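Local coordinates for xylanase Y (Bacillus halodurans, PDB 1WU4), which hydrolyses xylooligosaccharides of three or more units, releasing xylose from the reducing end of their beta anomers with inversion of anomeric configuration, at residues Pro125-Glu130 with Pro196-Pro201; Thr164-Gly169 with Val217-Ala222; Gln38-Asn43 with Leu364-Met369. The protein carries 1 engineered substitution. All coordinates share one frame; numbering follows the deposited sequence.

Interaction 1: Pro125-Glu130 with Pro196-Pro201; sequences PAPDGE and PSYHLP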
ATOM      1  N   PRO A 125     -10.033  -2.156 -13.250  1.00  9.91           N
ATOM      2  CA  PRO A 125      -9.521  -2.305 -11.883  1.00  9.39           C
ATOM      3  C   PRO A 125      -8.141  -1.685 -11.671  1.00  9.87           C
ATOM      4  O   PRO A 125      -7.482  -1.265 -12.619  1.00 12.95           O
ATOM      5  CB  PRO A 125      -9.479  -3.813 -11.713  1.00  9.93           C
ATOM      6  CG  PRO A 125      -8.983  -4.249 -13.066  1.00 11.70           C
ATOM      7  CD  PRO A 125      -9.784  -3.380 -14.035  1.00 11.64           C
ATOM      8  N   ALA A 126      -7.724  -1.633 -10.411  1.00 11.02           N
ATOM      9  CA  ALA A 126      -6.414  -1.108 -10.035  1.00 11.43           C
ATOM     10  C   ALA A 126      -5.764  -2.217  -9.207  1.00 11.15           C
ATOM     11  O   ALA A 126      -6.130  -2.433  -8.054  1.00 11.88           O
ATOM     12  CB  ALA A 126      -6.569   0.158  -9.201  1.00 11.72           C
ATOM     13  N   PRO A 127      -4.791  -2.936  -9.790  1.00 10.12           N
ATOM     14  CA  PRO A 127      -4.090  -4.038  -9.120  1.00  8.94           C
ATOM     15  C   PRO A 127      -3.617  -3.824  -7.684  1.00  7.62           C
ATOM     16  O   PRO A 127      -3.613  -4.768  -6.894  1.00  8.86           O
ATOM     17  CB  PRO A 127      -2.941  -4.342 -10.074  1.00 11.00           C
ATOM     18  CG  PRO A 127      -3.560  -4.083 -11.407  1.00 12.49           C
ATOM     19  CD  PRO A 127      -4.313  -2.784 -11.176  1.00 10.92           C
ATOM     20  N   ASP A 128      -3.210  -2.606  -7.333  1.00  8.73           N
ATOM     21  CA  ASP A 128      -2.760  -2.388  -5.962  1.00  9.94           C
ATOM     22  C   ASP A 128      -3.915  -2.529  -4.974  1.00  9.51           C
ATOM     23  O   ASP A 128      -3.705  -2.816  -3.795  1.00 10.19           O
ATOM     24  CB  ASP A 128      -2.023  -1.039  -5.820  1.00  9.36           C
ATOM     25  CG  ASP A 128      -2.882   0.169  -6.155  1.00 11.07           C
ATOM     26  OD1 ASP A 128      -3.718   0.093  -7.075  1.00 12.78           O
ATOM     27  OD2 ASP A 128      -2.687   1.218  -5.498  1.00 12.42           O
ATOM     28  N   GLY A 129      -5.139  -2.345  -5.460  1.00  8.65           N
ATOM     29  CA  GLY A 129      -6.297  -2.522  -4.603  1.00  9.00           C
ATOM     30  C   GLY A 129      -6.493  -4.010  -4.357  1.00  7.66           C
ATOM     31  O   GLY A 129      -6.602  -4.460  -3.218  1.00  8.56           O
ATOM     32  N   GLU A 130      -6.521  -4.787  -5.435  1.00  8.33           N
ATOM     33  CA  GLU A 130      -6.700  -6.230  -5.316  1.00  8.23           C
ATOM     34  C   GLU A 130      -5.704  -6.892  -4.363  1.00  7.76           C
ATOM     35  O   GLU A 130      -6.089  -7.717  -3.538  1.00  7.57           O
ATOM     36  CB  GLU A 130      -6.604  -6.903  -6.693  1.00  9.83           C
ATOM     37  CG  GLU A 130      -7.941  -7.095  -7.418  1.00 10.55           C
ATOM     38  CD  GLU A 130      -8.532  -5.810  -7.971  1.00 11.84           C
ATOM     39  OE1 GLU A 130      -9.625  -5.882  -8.576  1.00 13.62           O
ATOM     40  OE2 GLU A 130      -7.917  -4.735  -7.810  1.00 11.44           O
ATOM     41  N   PRO A 196       6.146   0.698 -10.065  1.00  9.32           N
ATOM     42  CA  PRO A 196       6.993   0.318  -8.925  1.00 10.63           C
ATOM     43  C   PRO A 196       6.323   0.267  -7.549  1.00  8.19           C
ATOM     44  O   PRO A 196       6.541  -0.679  -6.786  1.00  8.80           O
ATOM     45  CB  PRO A 196       8.123   1.340  -8.987  1.00  8.92           C
ATOM     46  CG  PRO A 196       8.296   1.519 -10.465  1.00  9.47           C
ATOM     47  CD  PRO A 196       6.860   1.632 -10.958  1.00  9.39           C
ATOM     48  N   SER A 197       5.502   1.267  -7.242  1.00  8.66           N
ATOM     49  CA  SER A 197       4.823   1.335  -5.949  1.00 10.26           C
ATOM     50  C   SER A 197       3.832   0.200  -5.700  1.00  8.08           C
ATOM     51  O   SER A 197       3.400  -0.001  -4.567  1.00  9.33           O
ATOM     52  CB  SER A 197       4.101   2.681  -5.798  1.00 10.30           C
ATOM     53  OG  SER A 197       2.941   2.753  -6.611  1.00  9.49           O
ATOM     54  N   TYR A 198       3.473  -0.533  -6.751  1.00  8.07           N
ATOM     55  CA  TYR A 198       2.535  -1.651  -6.639  1.00  8.74           C
ATOM     56  C   TYR A 198       3.224  -2.936  -6.186  1.00  8.23           C
ATOM     57  O   TYR A 198       2.562  -3.903  -5.804  1.00  9.45           O
ATOM     58  CB  TYR A 198       1.887  -1.940  -7.995  1.00  8.56           C
ATOM     59  CG  TYR A 198       0.829  -0.968  -8.473  1.00  8.49           C
ATOM     60  CD1 TYR A 198       0.686   0.300  -7.909  1.00  9.43           C
ATOM     61  CD2 TYR A 198      -0.004  -1.313  -9.538  1.00 10.45           C
ATOM     62  CE1 TYR A 198      -0.266   1.205  -8.402  1.00  8.53           C
ATOM     63  CE2 TYR A 198      -0.949  -0.426 -10.034  1.00 10.20           C
ATOM     64  CZ  TYR A 198      -1.076   0.829  -9.467  1.00  9.34           C
ATOM     65  OH  TYR A 198      -2.010   1.704  -9.978  1.00 11.25           O
ATOM     66  N   HIS A 199       4.552  -2.961  -6.248  1.00  8.91           N
ATOM     67  CA  HIS A 199       5.296  -4.158  -5.880  1.00  9.16           C
ATOM     68  C   HIS A 199       5.416  -4.364  -4.381  1.00  8.59           C
ATOM     69  O   HIS A 199       6.052  -3.579  -3.677  1.00  9.72           O
ATOM     70  CB  HIS A 199       6.672  -4.122  -6.545  1.00  8.04           C
ATOM     71  CG  HIS A 199       6.605  -4.267  -8.033  1.00  8.73           C
ATOM     72  ND1 HIS A 199       6.856  -5.461  -8.675  1.00  9.16           N
ATOM     73  CD2 HIS A 199       6.216  -3.397  -8.994  1.00  9.63           C
ATOM     74  CE1 HIS A 199       6.622  -5.319  -9.968  1.00  9.15           C
ATOM     75  NE2 HIS A 199       6.231  -4.077 -10.188  1.00  9.25           N
ATOM     76  N   LEU A 200       4.800  -5.443  -3.908  1.00  8.67           N
ATOM     77  CA  LEU A 200       4.785  -5.779  -2.491  1.00  8.65           C
ATOM     78  C   LEU A 200       5.314  -7.196  -2.292  1.00  8.19           C
ATOM     79  O   LEU A 200       4.550  -8.129  -2.021  1.00  8.51           O
ATOM     80  CB  LEU A 200       3.351  -5.674  -1.968  1.00  9.97           C
ATOM     81  CG  LEU A 200       2.627  -4.358  -2.278  1.00  8.98           C
ATOM     82  CD1 LEU A 200       1.168  -4.470  -1.855  1.00  9.52           C
ATOM     83  CD2 LEU A 200       3.311  -3.197  -1.565  1.00 10.34           C
ATOM     84  N   PRO A 201       6.640  -7.377  -2.411  1.00  8.24           N
ATOM     85  CA  PRO A 201       7.213  -8.714  -2.239  1.00  8.88           C
ATOM     86  C   PRO A 201       6.850  -9.361  -0.913  1.00  8.04           C
ATOM     87  O   PRO A 201       6.677 -10.581  -0.840  1.00  9.49           O
ATOM     88  CB  PRO A 201       8.717  -8.477  -2.403  1.00  9.99           C
ATOM     89  CG  PRO A 201       8.898  -7.046  -2.002  1.00 10.27           C
ATOM     90  CD  PRO A 201       7.693  -6.366  -2.602  1.00 10.16           C
TER
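The carboxylate of Asp128 lies flat over one face of the Tyr198 ring, with the two planes only 4° apart. Tyr198 loses the larger area to this contact and Asp128 the next. The stack begins at the root of the acid: Asp128 CB stands 3.8 Å from the ring centroid and 16° off the normal, the geometry of a CH-pi contact, displaced toward the rim. Further out, Asp128 CG comes to 3.6 Å from Tyr198 CE1, and Asp128 OD1 reaches the same distance from Tyr198 CZ, near the phenol end. The first torsion puts CG between the backbone N and the carbonyl carbon, over the ring, and chi2 (-36°) turns the carboxylate nearly parallel to it.

The contact lies near the centre of the (alpha/alpha)6 barrel of glycoside hydrolase family 8. Asp128 sits in the first turn of helix 127-144, with Ala126 at the N-cap position, whereas Tyr198 comes from a 3-10 turn after strand 193-194. The pair is close to both residues assigned by similarity to catalysis: the Asp128 side chain lies about 4 Å from that of Glu70, the probable proton donor, and the Tyr198 side chain about 4 Å from that of Asp263, the probable proton acceptor.

Pro127 adds a looser apolar touch, its CB 4.3 Å from Tyr198 CD2 at an oblique approach. Arg266 touches Tyr198 and forms a long, weak ion pair with Asp128.

Interaction 2: Thr164-Gly169 with Val217-Ala222; sequences TCVHNG and VFWKEA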
ATOM      1  N   THR A 164      -7.966 -15.456  -9.668  1.00 11.54           N
ATOM      2  CA  THR A 164      -8.289 -14.638 -10.829  1.00 11.34           C
ATOM      3  C   THR A 164      -7.078 -13.809 -11.256  1.00  9.15           C
ATOM      4  O   THR A 164      -6.745 -13.742 -12.439  1.00 10.59           O
ATOM      5  CB  THR A 164      -9.463 -13.688 -10.519  1.00 11.93           C
ATOM      6  OG1 THR A 164     -10.580 -14.456 -10.051  1.00 12.39           O
ATOM      7  CG2 THR A 164      -9.871 -12.914 -11.764  1.00 12.08           C
ATOM      8  N   CYS A 165      -6.420 -13.184 -10.284  1.00  9.58           N
ATOM      9  CA  CYS A 165      -5.250 -12.355 -10.559  1.00  8.98           C
ATOM     10  C   CYS A 165      -4.157 -13.083 -11.334  1.00 10.04           C
ATOM     11  O   CYS A 165      -3.461 -12.474 -12.142  1.00 10.41           O
ATOM     12  CB  CYS A 165      -4.662 -11.821  -9.252  1.00  9.12           C
ATOM     13  SG  CYS A 165      -5.711 -10.630  -8.389  1.00 10.62           S
ATOM     14  N   VAL A 166      -4.014 -14.380 -11.088  1.00 10.85           N
ATOM     15  CA  VAL A 166      -2.984 -15.166 -11.756  1.00 10.78           C
ATOM     16  C   VAL A 166      -3.451 -15.906 -13.007  1.00 13.04           C
ATOM     17  O   VAL A 166      -2.726 -15.970 -14.002  1.00 12.37           O
ATOM     18  CB  VAL A 166      -2.379 -16.213 -10.781  1.00 11.45           C
ATOM     19  CG1 VAL A 166      -1.351 -17.077 -11.501  1.00 13.29           C
ATOM     20  CG2 VAL A 166      -1.741 -15.512  -9.598  1.00 10.14           C
ATOM     21  N   HIS A 167      -4.669 -16.438 -12.963  1.00 11.74           N
ATOM     22  CA  HIS A 167      -5.196 -17.245 -14.060  1.00 11.89           C
ATOM     23  C   HIS A 167      -6.208 -16.648 -15.028  1.00 13.54           C
ATOM     24  O   HIS A 167      -6.575 -17.303 -16.005  1.00 14.20           O
ATOM     25  CB  HIS A 167      -5.778 -18.531 -13.472  1.00 11.26           C
ATOM     26  CG  HIS A 167      -4.760 -19.384 -12.785  1.00 12.16           C
ATOM     27  ND1 HIS A 167      -3.974 -20.292 -13.461  1.00 14.54           N
ATOM     28  CD2 HIS A 167      -4.366 -19.434 -11.491  1.00 11.78           C
ATOM     29  CE1 HIS A 167      -3.138 -20.864 -12.613  1.00 13.38           C
ATOM     30  NE2 HIS A 167      -3.354 -20.360 -11.412  1.00 11.32           N
ATOM     31  N   ASN A 168      -6.663 -15.425 -14.779  1.00 13.15           N
ATOM     32  CA  ASN A 168      -7.652 -14.816 -15.667  1.00 13.65           C
ATOM     33  C   ASN A 168      -7.170 -14.841 -17.116  1.00 14.66           C
ATOM     34  O   ASN A 168      -6.015 -14.526 -17.405  1.00 15.48           O
ATOM     35  CB  ASN A 168      -7.935 -13.373 -15.249  1.00 11.18           C
ATOM     36  CG  ASN A 168      -9.328 -12.917 -15.638  1.00 12.82           C
ATOM     37  OD1 ASN A 168      -9.589 -11.720 -15.766  1.00 16.31           O
ATOM     38  ND2 ASN A 168     -10.238 -13.869 -15.811  1.00 15.79           N
ATOM     39  N   GLY A 169      -8.063 -15.220 -18.025  1.00 19.85           N
ATOM     40  CA  GLY A 169      -7.705 -15.276 -19.431  1.00 23.51           C
ATOM     41  C   GLY A 169      -7.591 -16.695 -19.954  1.00 28.61           C
ATOM     42  O   GLY A 169      -7.715 -16.935 -21.156  1.00 28.97           O
ATOM     43  N   VAL A 217       4.082 -21.638  -5.594  1.00 11.16           N
ATOM     44  CA  VAL A 217       5.419 -21.502  -6.153  1.00 10.63           C
ATOM     45  C   VAL A 217       5.462 -20.186  -6.932  1.00 10.73           C
ATOM     46  O   VAL A 217       6.424 -19.425  -6.826  1.00 10.94           O
ATOM     47  CB  VAL A 217       5.765 -22.681  -7.086  1.00  9.31           C
ATOM     48  CG1 VAL A 217       7.067 -22.398  -7.828  1.00 13.51           C
ATOM     49  CG2 VAL A 217       5.898 -23.959  -6.266  1.00 12.77           C
ATOM     50  N   PHE A 218       4.408 -19.914  -7.699  1.00  9.78           N
ATOM     51  CA  PHE A 218       4.321 -18.673  -8.465  1.00  8.71           C
ATOM     52  C   PHE A 218       4.495 -17.456  -7.557  1.00  9.80           C
ATOM     53  O   PHE A 218       5.263 -16.547  -7.866  1.00 10.41           O
ATOM     54  CB  PHE A 218       2.966 -18.557  -9.168  1.00 11.38           C
ATOM     55  CG  PHE A 218       2.707 -17.193  -9.743  1.00  9.95           C
ATOM     56  CD1 PHE A 218       3.223 -16.831 -10.982  1.00 14.05           C
ATOM     57  CD2 PHE A 218       1.987 -16.248  -9.012  1.00 10.98           C
ATOM     58  CE1 PHE A 218       3.027 -15.544 -11.485  1.00 15.38           C
ATOM     59  CE2 PHE A 218       1.789 -14.965  -9.504  1.00 13.30           C
ATOM     60  CZ  PHE A 218       2.308 -14.611 -10.740  1.00 14.63           C
ATOM     61  N   TRP A 219       3.774 -17.427  -6.442  1.00  9.22           N
ATOM     62  CA  TRP A 219       3.871 -16.286  -5.539  1.00  9.90           C
ATOM     63  C   TRP A 219       5.267 -16.104  -4.954  1.00  9.32           C
ATOM     64  O   TRP A 219       5.701 -14.976  -4.722  1.00 10.24           O
ATOM     65  CB  TRP A 219       2.807 -16.387  -4.442  1.00 10.37           C
ATOM     66  CG  TRP A 219       1.438 -16.031  -4.972  1.00  9.46           C
ATOM     67  CD1 TRP A 219       0.345 -16.847  -5.053  1.00  9.45           C
ATOM     68  CD2 TRP A 219       1.046 -14.776  -5.540  1.00  9.37           C
ATOM     69  NE1 TRP A 219      -0.707 -16.174  -5.641  1.00  9.14           N
ATOM     70  CE2 TRP A 219      -0.299 -14.901  -5.949  1.00  9.18           C
ATOM     71  CE3 TRP A 219       1.704 -13.554  -5.745  1.00  8.43           C
ATOM     72  CZ2 TRP A 219      -1.002 -13.850  -6.552  1.00  9.21           C
ATOM     73  CZ3 TRP A 219       1.005 -12.508  -6.344  1.00  8.50           C
ATOM     74  CH2 TRP A 219      -0.334 -12.665  -6.740  1.00 10.14           C
ATOM     75  N   LYS A 220       5.975 -17.203  -4.732  1.00 10.28           N
ATOM     76  CA  LYS A 220       7.336 -17.113  -4.223  1.00 11.57           C
ATOM     77  C   LYS A 220       8.195 -16.466  -5.312  1.00 11.93           C
ATOM     78  O   LYS A 220       9.046 -15.617  -5.034  1.00 12.44           O
ATOM     79  CB  LYS A 220       7.867 -18.506  -3.893  1.00 13.33           C
ATOM     80  CG  LYS A 220       9.307 -18.507  -3.420  1.00 17.86           C
ATOM     81  CD  LYS A 220       9.775 -19.911  -3.096  1.00 23.69           C
ATOM     82  CE  LYS A 220      11.244 -19.919  -2.722  1.00 27.30           C
ATOM     83  NZ  LYS A 220      11.701 -21.292  -2.391  1.00 27.58           N
ATOM     84  N   GLU A 221       7.960 -16.863  -6.559  1.00  9.80           N
ATOM     85  CA  GLU A 221       8.707 -16.316  -7.684  1.00 11.50           C
ATOM     86  C   GLU A 221       8.366 -14.846  -7.903  1.00 11.67           C
ATOM     87  O   GLU A 221       9.219 -14.064  -8.321  1.00 12.24           O
ATOM     88  CB  GLU A 221       8.421 -17.123  -8.954  1.00 11.07           C
ATOM     89  CG  GLU A 221       8.742 -18.600  -8.798  1.00 13.43           C
ATOM     90  CD  GLU A 221       8.398 -19.415 -10.025  1.00 15.87           C
ATOM     91  OE1 GLU A 221       7.354 -19.146 -10.652  1.00 16.91           O
ATOM     92  OE2 GLU A 221       9.166 -20.342 -10.348  1.00 21.56           O
ATOM     93  N   ALA A 222       7.116 -14.472  -7.632  1.00  9.78           N
ATOM     94  CA  ALA A 222       6.698 -13.080  -7.787  1.00 10.02           C
ATOM     95  C   ALA A 222       7.409 -12.207  -6.750  1.00  7.96           C
ATOM     96  O   ALA A 222       7.820 -11.085  -7.050  1.00  9.05           O
ATOM     97  CB  ALA A 222       5.183 -12.960  -7.632  1.00 10.77           C
TER
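Val166 reaches from the last turn of helix 154-167 to Phe218 and Trp219 on helix 216-233, and its two methyl groups do different work. The CH-pi component belongs to CG1. This methyl stands over the centre of the Phe218 ring, 4.2 Å from the centroid and 9° off the normal, so it faces the pi cloud almost squarely. Chi1 of 177° sets Val166 CG1 anti to the backbone N and CG2 beside it, which lets CG1 stand over Phe218 while CG2 reaches Phe218 CE2 and Trp219 CZ2.

Plain apolar contacts belong to CG2. Val166 CG2 packs 3.6 Å from Phe218 CE2, and it also comes to 3.5 Å from Trp219 CZ2, on the benzene part of the indole, at an oblique approach. One methyl thus touches both aromatic neighbours.

Ring packing around Trp219 shapes the receiving surface: Phe218 CD2, from the same helix, sits 3.9 Å above the indole plane, over its centre, and Trp178 and Phe207 (helix 201-210) meet the indole edge-to-face.

Polar bonds lie to the side of this apolar patch. Asn168 N donates to Thr164 O at 2.9 Å, closing the last turn of helix 154-167. The His167 imidazole uses both nitrogens, NE2 with Asp215 just ahead of helix 216-233 and ND1 with Glu170.

No hydrogen bond joins the two segments themselves. The contact is away from the annotated sites, its centre about 19 Å from the centre of the chain, and it is helix-to-helix hydrophobic packing in the wall of an (alpha/alpha)6 barrel.

Interaction 3: Gln38-Asn43 with Leu364-Met369; sequences QLFGDN and LYLFAM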
ATOM      1  N   GLN A  38      -8.690  10.445  14.250  1.00 11.21           N
ATOM      2  CA  GLN A  38      -8.900  11.561  13.340  1.00 12.52           C
ATOM      3  C   GLN A  38      -9.408  11.078  11.986  1.00 14.91           C
ATOM      4  O   GLN A  38     -10.214  11.749  11.343  1.00 17.25           O
ATOM      5  CB  GLN A  38      -7.607  12.349  13.139  1.00 13.26           C
ATOM      6  CG  GLN A  38      -7.240  13.251  14.300  1.00 15.17           C
ATOM      7  CD  GLN A  38      -6.377  14.410  13.855  1.00 22.47           C
ATOM      8  OE1 GLN A  38      -6.760  15.172  12.967  1.00 22.23           O
ATOM      9  NE2 GLN A  38      -5.209  14.552  14.467  1.00 20.66           N
ATOM     10  N   LEU A  39      -8.946   9.902  11.566  1.00 11.01           N
ATOM     11  CA  LEU A  39      -9.330   9.338  10.278  1.00 11.36           C
ATOM     12  C   LEU A  39     -10.611   8.515  10.282  1.00 12.48           C
ATOM     13  O   LEU A  39     -11.383   8.558   9.324  1.00 13.05           O
ATOM     14  CB  LEU A  39      -8.193   8.468   9.731  1.00 11.50           C
ATOM     15  CG  LEU A  39      -7.024   9.146   9.011  1.00 14.32           C
ATOM     16  CD1 LEU A  39      -6.462  10.283   9.842  1.00 13.89           C
ATOM     17  CD2 LEU A  39      -5.952   8.107   8.730  1.00 17.83           C
ATOM     18  N   PHE A  40     -10.838   7.771  11.359  1.00 11.42           N
ATOM     19  CA  PHE A  40     -12.007   6.901  11.454  1.00 11.16           C
ATOM     20  C   PHE A  40     -13.078   7.340  12.446  1.00 16.29           C
ATOM     21  O   PHE A  40     -14.109   6.680  12.576  1.00 20.08           O
ATOM     22  CB  PHE A  40     -11.546   5.476  11.774  1.00 13.19           C
ATOM     23  CG  PHE A  40     -10.864   4.796  10.620  1.00 11.66           C
ATOM     24  CD1 PHE A  40     -11.574   3.940   9.785  1.00 11.29           C
ATOM     25  CD2 PHE A  40      -9.524   5.052  10.335  1.00 11.67           C
ATOM     26  CE1 PHE A  40     -10.964   3.349   8.678  1.00 10.99           C
ATOM     27  CE2 PHE A  40      -8.904   4.467   9.229  1.00 12.51           C
ATOM     28  CZ  PHE A  40      -9.626   3.613   8.399  1.00 11.93           C
ATOM     29  N   GLY A  41     -12.838   8.447  13.141  1.00 15.25           N
ATOM     30  CA  GLY A  41     -13.811   8.941  14.103  1.00 19.91           C
ATOM     31  C   GLY A  41     -14.888   9.771  13.429  1.00 27.03           C
ATOM     32  O   GLY A  41     -14.852   9.968  12.216  1.00 29.82           O
ATOM     33  N   ASP A  42     -15.844  10.270  14.205  1.00 30.54           N
ATOM     34  CA  ASP A  42     -16.921  11.071  13.640  1.00 34.69           C
ATOM     35  C   ASP A  42     -16.615  12.558  13.717  1.00 36.06           C
ATOM     36  O   ASP A  42     -17.231  13.289  14.495  1.00 39.14           O
ATOM     37  CB  ASP A  42     -18.236  10.781  14.367  1.00 37.91           C
ATOM     38  CG  ASP A  42     -18.157  11.063  15.854  1.00 39.95           C
ATOM     39  OD1 ASP A  42     -19.192  10.911  16.536  1.00 43.67           O
ATOM     40  OD2 ASP A  42     -17.066  11.428  16.344  1.00 43.01           O
ATOM     41  N   ASN A  43     -15.660  13.003  12.910  1.00 37.49           N
ATOM     42  CA  ASN A  43     -15.284  14.408  12.888  1.00 36.73           C
ATOM     43  C   ASN A  43     -14.992  14.910  11.476  1.00 37.71           C
ATOM     44  O   ASN A  43     -13.900  14.705  10.947  1.00 39.49           O
ATOM     45  CB  ASN A  43     -14.059  14.645  13.779  1.00 37.98           C
ATOM     46  CG  ASN A  43     -13.603  16.098  13.775  1.00 39.28           C
ATOM     47  OD1 ASN A  43     -12.583  16.440  14.374  1.00 40.11           O
ATOM     48  ND2 ASN A  43     -14.361  16.960  13.101  1.00 38.10           N
ATOM     49  N   LEU A 364      -1.286   7.217   3.947  1.00  8.45           N
ATOM     50  CA  LEU A 364       0.145   6.941   4.059  1.00  7.68           C
ATOM     51  C   LEU A 364       0.622   7.248   5.476  1.00  9.41           C
ATOM     52  O   LEU A 364       1.468   6.544   6.027  1.00  9.35           O
ATOM     53  CB  LEU A 364       0.922   7.786   3.037  1.00  9.81           C
ATOM     54  CG  LEU A 364       1.074   7.222   1.616  1.00 14.53           C
ATOM     55  CD1 LEU A 364      -0.242   6.654   1.111  1.00 17.65           C
ATOM     56  CD2 LEU A 364       1.584   8.313   0.692  1.00 12.39           C
ATOM     57  N   TYR A 365       0.054   8.297   6.061  1.00  8.96           N
ATOM     58  CA  TYR A 365       0.386   8.732   7.410  1.00  8.57           C
ATOM     59  C   TYR A 365       0.038   7.641   8.431  1.00  9.35           C
ATOM     60  O   TYR A 365       0.872   7.268   9.256  1.00  9.51           O
ATOM     61  CB  TYR A 365      -0.389  10.017   7.713  1.00  9.49           C
ATOM     62  CG  TYR A 365       0.083  10.812   8.909  1.00  7.82           C
ATOM     63  CD1 TYR A 365       0.625  12.088   8.746  1.00  9.20           C
ATOM     64  CD2 TYR A 365      -0.076  10.324  10.205  1.00  9.45           C
ATOM     65  CE1 TYR A 365       0.985  12.863   9.841  1.00  9.64           C
ATOM     66  CE2 TYR A 365       0.283  11.091  11.311  1.00  8.97           C
ATOM     67  CZ  TYR A 365       0.809  12.359  11.119  1.00  9.56           C
ATOM     68  OH  TYR A 365       1.124  13.136  12.210  1.00 11.60           O
ATOM     69  N   LEU A 366      -1.188   7.121   8.378  1.00  8.43           N
ATOM     70  CA  LEU A 366      -1.578   6.086   9.329  1.00  8.90           C
ATOM     71  C   LEU A 366      -0.744   4.819   9.159  1.00  8.27           C
ATOM     72  O   LEU A 366      -0.360   4.197  10.147  1.00  8.83           O
ATOM     73  CB  LEU A 366      -3.075   5.760   9.217  1.00  9.51           C
ATOM     74  CG  LEU A 366      -3.584   4.671  10.175  1.00  7.25           C
ATOM     75  CD1 LEU A 366      -3.235   5.024  11.614  1.00 11.00           C
ATOM     76  CD2 LEU A 366      -5.088   4.513  10.024  1.00 11.34           C
ATOM     77  N   PHE A 367      -0.465   4.427   7.918  1.00  8.79           N
ATOM     78  CA  PHE A 367       0.352   3.236   7.708  1.00  9.22           C
ATOM     79  C   PHE A 367       1.725   3.420   8.358  1.00  9.03           C
ATOM     80  O   PHE A 367       2.237   2.512   9.010  1.00  9.03           O
ATOM     81  CB  PHE A 367       0.527   2.932   6.216  1.00  9.22           C
ATOM     82  CG  PHE A 367      -0.654   2.240   5.588  1.00 11.05           C
ATOM     83  CD1 PHE A 367      -1.308   1.200   6.243  1.00 11.05           C
ATOM     84  CD2 PHE A 367      -1.083   2.604   4.318  1.00 13.35           C
ATOM     85  CE1 PHE A 367      -2.374   0.530   5.639  1.00 11.46           C
ATOM     86  CE2 PHE A 367      -2.145   1.941   3.704  1.00 13.61           C
ATOM     87  CZ  PHE A 367      -2.790   0.902   4.367  1.00 11.63           C
ATOM     88  N   ALA A 368       2.309   4.602   8.188  1.00  8.57           N
ATOM     89  CA  ALA A 368       3.617   4.888   8.773  1.00  7.70           C
ATOM     90  C   ALA A 368       3.549   4.910  10.301  1.00  8.98           C
ATOM     91  O   ALA A 368       4.480   4.465  10.975  1.00  8.74           O
ATOM     92  CB  ALA A 368       4.139   6.214   8.248  1.00  8.78           C
ATOM     93  N   MET A 369       2.449   5.420  10.847  1.00  8.51           N
ATOM     94  CA  MET A 369       2.289   5.470  12.297  1.00  8.56           C
ATOM     95  C   MET A 369       2.209   4.046  12.840  1.00  9.22           C
ATOM     96  O   MET A 369       2.777   3.736  13.888  1.00 10.25           O
ATOM     97  CB  MET A 369       1.019   6.237  12.673  1.00 11.34           C
ATOM     98  CG  MET A 369       1.049   6.820  14.077  1.00 24.05           C
ATOM     99  SD  MET A 369       2.355   8.065  14.276  1.00 14.00           S
ATOM    100  CE  MET A 369       1.453   9.559  13.964  1.00 26.32           C
TER
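Leu366 is the side chain that helix 358-372 sends to meet Leu39 and Phe40 at the end of helix 25-40. Its CB already makes contact, 3.7 Å from Leu39 CD2. Leu366 CG stands farther back, 4.4 Å from that same methyl. At the tip, Leu366 CD2 reaches two partners: it lies 3.9 Å from Leu39 CD2 and equally far from Phe40 CE2. With CG anti to the backbone N (chi1 180°) the side chain extends from its helix, and chi2 then carries CD2 on to the ring.

The two leucines slide past one another in opposite directions, whereas Phe40 crosses Leu366 at about a right angle, and Leu366 CD2 meets the ring obliquely, at CE2. In the (alpha/alpha)6 barrel this apolar contact ties the helix at residues 25-40, near the start of the chain, to the last helix, at residues 358-372, with 320 residues between the two segments.

The neighbours confirm a buried setting. Met78 of helix 69-81 touches both Leu366 and Phe40, and the Phe40 ring is stacked on that of Trp36. Gly41 leaves helical backbone angles directly after Phe40, and the Leu39 backbone is hydrogen-bonded to Ile48 and Tyr49. Helix 25-40 also carries Glu27 and Glu30, which bind the nickel ion, nearer its start.

Overall arrangement
All three contacts are buried, yet they differ in depth: the centre of interaction 1 is about 7 Å from the centre of the chain, that of interaction 3 about 14 Å and that of interaction 2 about 19 Å. Their chemistry differs as well. A carboxylate stacked on a phenol lies beside the probable catalytic residues, while the two outer contacts pack aliphatic groups against aromatic and aliphatic ones. Interactions 1 and 2 use successive helices, 127-144 and 154-167, and touch directly, with Glu130 CB 4.2 Å from Cys165 SG. Interaction 3 joins a different helix pair across the chain's centre from interaction 2, their nearest atoms about 17 Å apart, and encloses both others in sequence.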